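Periplasmic binding protein/LacI transcriptional regulator (Shewanella sp. ANA-3, PDB 5OCP) binds L-arabinofuranose, as either anomer, and probably hands it to an ABC transporter for uptake into the cell. Local coordinates at residues G13-F18 and I86-I91; R102-F107 and A266-T271; G111-Q116 and T272-T277. All coordinates share one frame; numbering follows the deposited sequence.

How the interactions relate
Interaction 1 forms part of the arabinofuranose pocket. Interaction 2 lies beside it in the same parallel sheet, as strands 84-87 and 101-104 are neighbours, with centres about 12 Å apart. Two probable hydrogen bonds join them: Arg102 NE to Arg89 O (2.8 Å) and Ile103 N to Ile86 O (2.9 Å). Arg89 binds the sugar, so Arg102 probably helps to place Arg89 from the second shell. Interaction 3 belongs to the other lobe, about 17 Å from interaction 2 between centres. The chain passes into this lobe after 102-107 and again after 266-271, and Asp106 N lies 2.8 Å from Thr272 OG1 there. Interactions 1 and 3 do not touch; their nearest atoms are about 10 Å apart.

Interaction 1 (G13-F18 and I86-I91); sequences GWRTSF and IVDRNI. With FUB (beta-L-arabinofuranose), chain J; AHR (alpha-L-arabinofuranose), chain I.
Phe18 and Asp88 come closest in the backbone, 9.5 Å from CA to CA. Segment 13-18 starts a helix; segment 86-91 ends a strand and continues as a loop. Side chains therefore make the contact. Arg15 grips Asp88 with two nitrogens, both on one oxygen. NH2 of Arg15 meets Asp88 OD2 at 2.7 Å on the syn side, and NH1 of Arg15 meets the same OD2 at 2.8 Å on the anti side. The guanidinium and carboxylate planes are 35° apart. Glu11 and Gln7 also hold the Arg15 head, at NE and NH1. The other carboxylate oxygen, Asp88 OD1, lies 2.6 Å from the sugar O5. Arg89 is extended from CG to NE (chi3 -177°) and reaches the sugar with its edge. Arg89 NE donates to O5, and Arg89 NH2 to the ring oxygen O4 at 2.9 Å. Arg15 NH2 also donates to O4, at 3.2 Å. The two NH2 groups come within 3.4 Å of each other, Arg15 to Arg89. Their shared acceptor and Asp88 probably ease this repulsion. Beside the salt bridge, CZ at the Phe18 ring edge meets Val87 CG2 at 3.8 Å. CZ3 of the Trp14 ring lies by C5 of the sugar and over one face of the Arg15 guanidinium, offset toward its rim; Trp14 NE1 bonds to Leu243 O. The bonds to O4 and O5 are the same for alpha- and beta-L-arabinofuranose, which differ at C1. Helix start and strand end meet at the C-terminal edge of a parallel sheet, the usual wall of the sugar cleft in periplasmic binding proteins.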
# COMPACT_ATOMS: atom_id res chain seq x y z
N GLY A 13 -6.80 -1.03 -6.46
CA GLY A 13 -7.96 -1.10 -5.65
C GLY A 13 -7.75 -0.80 -4.18
O GLY A 13 -8.63 -0.14 -3.53
N TRP A 14 -6.60 -1.17 -3.62
CA TRP A 14 -6.28 -0.70 -2.29
C TRP A 14 -6.31 0.84 -2.16
O TRP A 14 -6.98 1.41 -1.25
CB TRP A 14 -4.95 -1.27 -1.72
CG TRP A 14 -4.79 -0.79 -0.32
CD1 TRP A 14 -5.31 -1.44 0.84
CD2 TRP A 14 -4.19 0.41 0.17
NE1 TRP A 14 -5.03 -0.68 1.96
CE2 TRP A 14 -4.42 0.47 1.58
CE3 TRP A 14 -3.55 1.50 -0.42
CZ2 TRP A 14 -3.93 1.51 2.36
CZ3 TRP A 14 -3.06 2.50 0.35
CH2 TRP A 14 -3.28 2.52 1.73
N ARG A 15 -5.64 1.51 -3.09
CA ARG A 15 -5.57 2.94 -3.04
C ARG A 15 -6.93 3.59 -3.11
O ARG A 15 -7.21 4.59 -2.41
CB ARG A 15 -4.70 3.42 -4.17
CG ARG A 15 -4.65 4.91 -4.36
CD ARG A 15 -3.76 5.67 -3.45
NE ARG A 15 -2.43 5.06 -3.26
CZ ARG A 15 -1.66 5.28 -2.17
NH1 ARG A 15 -2.05 6.11 -1.26
NH2 ARG A 15 -0.54 4.57 -1.94
N THR A 16 -7.79 3.09 -4.01
CA THR A 16 -9.14 3.70 -4.11
C THR A 16 -9.94 3.39 -2.87
O THR A 16 -10.72 4.29 -2.37
CB THR A 16 -9.86 3.26 -5.39
OG1 THR A 16 -9.89 1.87 -5.45
CG2 THR A 16 -9.12 3.69 -6.63
N SER A 17 -9.75 2.22 -2.27
CA SER A 17 -10.37 1.92 -0.98
C SER A 17 -9.93 2.85 0.15
O SER A 17 -10.74 3.28 1.03
CB SER A 17 -10.19 0.43 -0.58
OG SER A 17 -8.89 0.17 0.00
N PHE A 18 -8.66 3.25 0.11
CA PHE A 18 -8.06 4.22 1.05
C PHE A 18 -8.71 5.55 0.84
O PHE A 18 -9.14 6.20 1.85
CB PHE A 18 -6.57 4.31 0.84
CG PHE A 18 -5.81 5.26 1.70
CD1 PHE A 18 -6.21 5.62 2.94
CD2 PHE A 18 -4.58 5.77 1.19
CE1 PHE A 18 -5.44 6.47 3.69
CE2 PHE A 18 -3.79 6.63 1.92
CZ PHE A 18 -4.25 6.98 3.18
N ILE A 86 1.57 13.20 7.58
CA ILE A 86 1.91 12.31 6.51
C ILE A 86 1.23 11.01 6.77
O ILE A 86 1.20 10.54 7.91
CB ILE A 86 3.45 12.08 6.50
CG1 ILE A 86 4.23 13.38 6.41
CG2 ILE A 86 3.87 11.12 5.38
CD1 ILE A 86 3.91 14.22 5.18
N VAL A 87 0.67 10.36 5.73
CA VAL A 87 0.02 9.08 5.86
C VAL A 87 0.53 8.12 4.76
O VAL A 87 0.91 8.53 3.68
CB VAL A 87 -1.49 9.14 5.76
CG1 VAL A 87 -2.04 9.93 6.95
CG2 VAL A 87 -1.96 9.76 4.45
N ASP A 88 0.53 6.85 5.11
CA ASP A 88 0.76 5.75 4.16
C ASP A 88 2.23 5.67 3.87
O ASP A 88 2.96 5.04 4.67
CB ASP A 88 -0.23 5.85 2.98
CG ASP A 88 0.21 5.00 1.77
OD1 ASP A 88 0.87 3.94 1.98
OD2 ASP A 88 -0.05 5.41 0.59
N ARG A 89 2.72 6.33 2.84
CA ARG A 89 4.15 6.32 2.53
C ARG A 89 4.89 7.36 3.37
O ARG A 89 4.34 7.92 4.35
CB ARG A 89 4.39 6.45 1.03
CG ARG A 89 3.66 5.37 0.25
CD ARG A 89 3.86 5.52 -1.25
NE ARG A 89 3.07 4.48 -1.98
CZ ARG A 89 2.90 4.48 -3.31
NH1 ARG A 89 3.40 5.43 -4.08
NH2 ARG A 89 2.11 3.56 -3.88
N ASN A 90 6.16 7.49 3.07
CA ASN A 90 7.01 8.38 3.89
C ASN A 90 7.62 9.46 3.02
O ASN A 90 7.73 9.38 1.79
CB ASN A 90 8.14 7.61 4.61
CG ASN A 90 8.68 8.32 5.86
OD1 ASN A 90 8.11 9.30 6.33
ND2 ASN A 90 9.83 7.86 6.33
N ILE A 91 8.15 10.48 3.69
CA ILE A 91 8.93 11.54 3.05
C ILE A 91 10.34 11.48 3.66
O ILE A 91 10.52 10.97 4.77
CB ILE A 91 8.27 12.91 3.27
CG1 ILE A 91 8.28 13.29 4.74
CG2 ILE A 91 6.86 12.96 2.67
CD1 ILE A 91 7.78 14.70 5.05
O5 FUB J . 1.46 2.69 -0.19
C5 FUB J . 0.63 1.57 -0.14
C4 FUB J . 0.71 0.79 -1.45
O4 FUB J . 0.46 1.62 -2.56
C3 FUB J . -0.29 -0.37 -1.48
O3 FUB J . 0.29 -1.46 -0.84
C2 FUB J . -0.46 -0.54 -2.99
O2 FUB J . -1.66 -1.16 -3.37
C1 FUB J . -0.25 0.86 -3.56
O1 FUB J . -1.46 1.43 -3.68
O5 AHR I . 1.46 2.69 -0.19
C5 AHR I . 0.64 1.57 -0.13
C4 AHR I . 0.71 0.79 -1.44
O4 AHR I . 0.44 1.62 -2.54
C3 AHR I . -0.29 -0.38 -1.46
O3 AHR I . 0.30 -1.48 -0.84
C2 AHR I . -0.50 -0.49 -2.96
O2 AHR I . -1.67 -1.15 -3.37
C1 AHR I . -0.59 0.99 -3.31
O1 AHR I . -0.33 1.14 -4.61

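Interaction 2 (R102-F107 and A266-T271)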
# COMPACT_ATOMS: atom_id res chain seq x y z
N ARG A 102 3.28 11.11 11.45
CA ARG A 102 3.06 10.18 10.34
C ARG A 102 2.27 8.96 10.80
O ARG A 102 2.64 8.31 11.78
CB ARG A 102 4.39 9.75 9.73
CG ARG A 102 4.29 8.56 8.79
CD ARG A 102 5.53 8.42 7.93
NE ARG A 102 5.38 7.38 6.92
CZ ARG A 102 5.90 6.16 7.02
NH1 ARG A 102 6.61 5.83 8.09
NH2 ARG A 102 5.72 5.28 6.05
N ILE A 103 1.19 8.65 10.09
CA ILE A 103 0.35 7.51 10.42
C ILE A 103 0.62 6.47 9.36
O ILE A 103 0.41 6.73 8.20
CB ILE A 103 -1.12 7.84 10.40
CG1 ILE A 103 -1.44 9.11 11.18
CG2 ILE A 103 -1.92 6.63 10.85
CD1 ILE A 103 -0.85 9.20 12.60
N ALA A 104 1.19 5.30 9.73
CA ALA A 104 1.59 4.37 8.71
C ALA A 104 1.64 2.95 9.29
O ALA A 104 1.79 2.78 10.50
CB ALA A 104 2.92 4.77 8.12
N SER A 105 1.59 1.96 8.43
CA SER A 105 2.02 0.62 8.81
C SER A 105 3.53 0.52 8.67
O SER A 105 4.21 1.44 8.15
CB SER A 105 1.33 -0.44 7.93
OG SER A 105 1.80 -0.20 6.59
N ASP A 106 4.08 -0.55 9.22
CA ASP A 106 5.50 -0.86 9.10
C ASP A 106 5.67 -1.80 7.86
O ASP A 106 5.49 -3.01 7.92
CB ASP A 106 6.06 -1.48 10.36
CG ASP A 106 7.58 -1.78 10.25
OD1 ASP A 106 8.16 -1.83 9.14
OD2 ASP A 106 8.16 -2.10 11.33
N PHE A 107 6.02 -1.16 6.74
CA PHE A 107 6.17 -1.88 5.49
C PHE A 107 7.26 -2.96 5.56
O PHE A 107 7.11 -4.00 4.95
CB PHE A 107 6.54 -0.91 4.35
CG PHE A 107 5.51 0.12 4.05
CD1 PHE A 107 4.24 -0.27 3.59
CD2 PHE A 107 5.82 1.46 4.08
CE1 PHE A 107 3.29 0.67 3.25
CE2 PHE A 107 4.88 2.42 3.73
CZ PHE A 107 3.61 2.02 3.36
N ALA A 266 3.96 12.23 19.21
CA ALA A 266 4.96 11.41 18.55
C ALA A 266 4.93 11.63 17.06
O ALA A 266 3.86 11.87 16.52
CB ALA A 266 4.71 9.96 18.85
N LYS A 267 6.08 11.43 16.43
CA LYS A 267 6.30 11.68 15.02
C LYS A 267 5.90 10.52 14.15
O LYS A 267 5.69 10.71 12.94
CB LYS A 267 7.75 12.07 14.72
CG LYS A 267 8.11 13.39 15.40
CD LYS A 267 7.42 14.52 14.71
CE LYS A 267 7.96 15.87 15.16
NZ LYS A 267 7.19 17.01 14.55
N LEU A 268 5.76 9.35 14.73
CA LEU A 268 5.22 8.16 14.00
C LEU A 268 4.32 7.36 14.85
O LEU A 268 4.71 7.04 16.00
CB LEU A 268 6.42 7.25 13.55
CG LEU A 268 6.07 5.93 12.87
CD1 LEU A 268 5.32 6.20 11.55
CD2 LEU A 268 7.36 5.14 12.58
N ILE A 269 3.09 7.04 14.36
CA ILE A 269 2.11 6.26 15.05
C ILE A 269 1.85 5.09 14.03
O ILE A 269 1.47 5.33 12.86
CB ILE A 269 0.80 7.04 15.20
CG1 ILE A 269 1.00 8.35 15.98
CG2 ILE A 269 -0.24 6.16 15.75
CD1 ILE A 269 1.53 8.11 17.31
N SER A 270 2.11 3.86 14.44
CA SER A 270 2.11 2.78 13.49
C SER A 270 1.49 1.51 14.04
O SER A 270 1.78 1.13 15.15
CB SER A 270 3.56 2.56 13.08
OG SER A 270 3.71 1.49 12.13
N THR A 271 0.75 0.78 13.17
CA THR A 271 0.27 -0.56 13.50
C THR A 271 0.27 -1.32 12.16
O THR A 271 -0.02 -0.67 11.14
CB THR A 271 -1.20 -0.57 14.03
OG1 THR A 271 -1.24 0.11 15.29
CG2 THR A 271 -1.71 -1.95 14.25
O HOH W 1 6.11 2.20 10.74
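Lys267 O begins the pairing by accepting from Arg102 N at 2.9 Å. Lys267 NZ bonds to the carbonyls of Phe99 and Asp96, and its charge makes a cation-pi contact with Phe99. Leu268 lies side by side with Arg102 and points the same way, its CD1 3.7 Å from Arg102 NH1. The guanidinium also has Ala104 CB over the centre of one face, and its NE bonds to Arg89 O. Ile269 uses both backbone groups. Ile269 N donates to Arg102 O at 2.9 Å, and Ile269 O accepts from Ala104 N at 3.1 Å. Ile269 packs on the opposite face of the sheet from Leu268, where CD1 of Ile103 touches CB of Ile269 at 3.8 Å. The strands run parallel, 19° apart. Strand 268-270 is the outermost of a six-stranded parallel sheet, in one Rossmann-like lobe of the periplasmic binding protein fold. At Ser270, OG stands anti to the backbone N (chi1 179°) and donates to Ala104 O at 2.8 Å from above the carbonyl plane. A water donates to this OG at 2.9 Å and, weakly, to Ser105 O. Thr271 N makes a weak bond to Ala104 O. Thr271 O receives a CH contact from Ser105 CA at 3.4 Å.

Interaction 3 (G111-Q116 and T272-T277)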
# COMPACT_ATOMS: atom_id res chain seq x y z
N GLY A 111 6.76 -7.04 4.82
CA GLY A 111 7.69 -7.88 4.01
C GLY A 111 8.32 -9.01 4.78
O GLY A 111 8.37 -10.16 4.29
N ARG A 112 8.69 -8.75 6.03
CA ARG A 112 9.19 -9.81 6.90
C ARG A 112 8.13 -10.90 7.17
O ARG A 112 8.47 -12.08 7.10
CB ARG A 112 9.74 -9.27 8.23
CG ARG A 112 10.95 -8.44 8.10
CD ARG A 112 11.69 -8.32 9.45
NE ARG A 112 10.88 -7.67 10.50
CZ ARG A 112 10.72 -6.36 10.65
NH1 ARG A 112 11.33 -5.51 9.84
NH2 ARG A 112 9.99 -5.90 11.63
N LYS A 113 6.89 -10.53 7.55
CA LYS A 113 5.87 -11.53 7.89
C LYS A 113 5.51 -12.40 6.70
O LYS A 113 5.37 -13.62 6.83
CB LYS A 113 4.59 -10.82 8.41
CG LYS A 113 4.77 -10.30 9.84
CD LYS A 113 3.74 -9.24 10.10
CE LYS A 113 2.50 -9.76 10.70
NZ LYS A 113 2.11 -8.67 11.65
N ILE A 114 5.44 -11.78 5.51
CA ILE A 114 5.07 -12.57 4.30
C ILE A 114 6.25 -13.45 3.90
O ILE A 114 6.06 -14.61 3.51
CB ILE A 114 4.44 -11.64 3.22
CG1 ILE A 114 3.59 -12.49 2.26
CG2 ILE A 114 5.46 -10.79 2.55
CD1 ILE A 114 2.34 -12.99 2.90
N GLY A 115 7.46 -12.92 4.00
CA GLY A 115 8.67 -13.74 3.76
C GLY A 115 8.78 -14.92 4.69
O GLY A 115 9.10 -16.03 4.29
N GLN A 116 8.53 -14.71 5.97
CA GLN A 116 8.58 -15.80 6.91
C GLN A 116 7.55 -16.83 6.64
O GLN A 116 7.83 -18.03 6.70
CB GLN A 116 8.46 -15.29 8.36
CG GLN A 116 8.82 -16.31 9.42
CD GLN A 116 10.25 -16.80 9.32
OE1 GLN A 116 11.19 -16.03 9.46
NE2 GLN A 116 10.43 -18.05 8.96
N THR A 272 0.63 -2.59 12.22
CA THR A 272 0.79 -3.42 11.02
C THR A 272 -0.19 -4.57 11.08
O THR A 272 -0.48 -5.11 12.14
CB THR A 272 2.26 -3.85 10.89
OG1 THR A 272 3.06 -2.65 10.85
CG2 THR A 272 2.56 -4.69 9.66
N GLY A 273 -0.70 -4.97 9.93
CA GLY A 273 -1.64 -6.05 9.84
C GLY A 273 -1.03 -7.44 9.95
O GLY A 273 0.20 -7.67 9.91
N ASP A 274 -1.96 -8.39 9.89
CA ASP A 274 -1.66 -9.83 10.02
C ASP A 274 -1.64 -10.51 8.63
O ASP A 274 -2.14 -9.97 7.66
CB ASP A 274 -2.69 -10.56 10.87
CG ASP A 274 -2.54 -10.28 12.36
OD1 ASP A 274 -1.49 -9.73 12.80
OD2 ASP A 274 -3.55 -10.58 13.07
N VAL A 275 -0.99 -11.69 8.59
CA VAL A 275 -0.99 -12.57 7.41
C VAL A 275 -2.31 -13.37 7.37
O VAL A 275 -2.67 -14.04 8.37
CB VAL A 275 0.16 -13.56 7.52
CG1 VAL A 275 0.16 -14.44 6.33
CG2 VAL A 275 1.49 -12.87 7.55
N PHE A 276 -2.98 -13.31 6.21
CA PHE A 276 -4.18 -14.07 5.94
C PHE A 276 -3.86 -15.04 4.84
O PHE A 276 -3.06 -14.71 3.91
CB PHE A 276 -5.29 -13.18 5.57
CG PHE A 276 -5.82 -12.36 6.73
CD1 PHE A 276 -5.19 -11.21 7.14
CD2 PHE A 276 -6.83 -12.80 7.48
CE1 PHE A 276 -5.65 -10.47 8.22
CE2 PHE A 276 -7.33 -12.06 8.58
CZ PHE A 276 -6.71 -10.91 8.94
N THR A 277 -4.43 -16.25 4.94
CA THR A 277 -4.12 -17.29 3.94
C THR A 277 -5.43 -17.99 3.51
O THR A 277 -6.52 -17.65 3.94
CB THR A 277 -3.19 -18.33 4.54
OG1 THR A 277 -3.93 -19.20 5.44
CG2 THR A 277 -1.94 -17.69 5.27
O HOH W 2 0.93 -9.80 13.83
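Lys113 reaches two flat groups, the Gly273 peptide and the Asp274 carboxylate. Here a helix packs against the edge of a sheet in the second alpha/beta lobe of the periplasmic binding protein fold. Lys113 NZ sits above the plane of the Gly273 carbonyl, 39° out of it, and donates to Gly273 O at 2.8 Å. Asp274 turns OD1 toward the same ammonium, but the salt bridge is long, 3.9 Å from Lys113 NZ to OD1. The Phe276 ring makes an edge-to-face stack with Phe229 and a cation-pi contact with Arg288. Helix 107-121 lies by strand 275-277, the outermost strand, which runs antiparallel to 239-242. Val275 faces the helix. Val275 CG2 meets Lys113 CB at 3.8 Å. Val275 CG1, anti to the backbone N (chi1 180°), comes within 4.3 Å of Ile114 CD1. Ile114 also rests on Ala239 and Val241 of the neighbouring strand, and Val275 touches Trp117. The long Lys113 chain thus packs by its root and bonds by its end. Glu109 makes a regular salt bridge to Lys113 NZ, and with Gly273 O and a water holds the ammonium. That water completes the link to Asp274: it accepts from Lys113 NZ at 2.7 Å and donates to Asp274 OD1 at 2.6 Å.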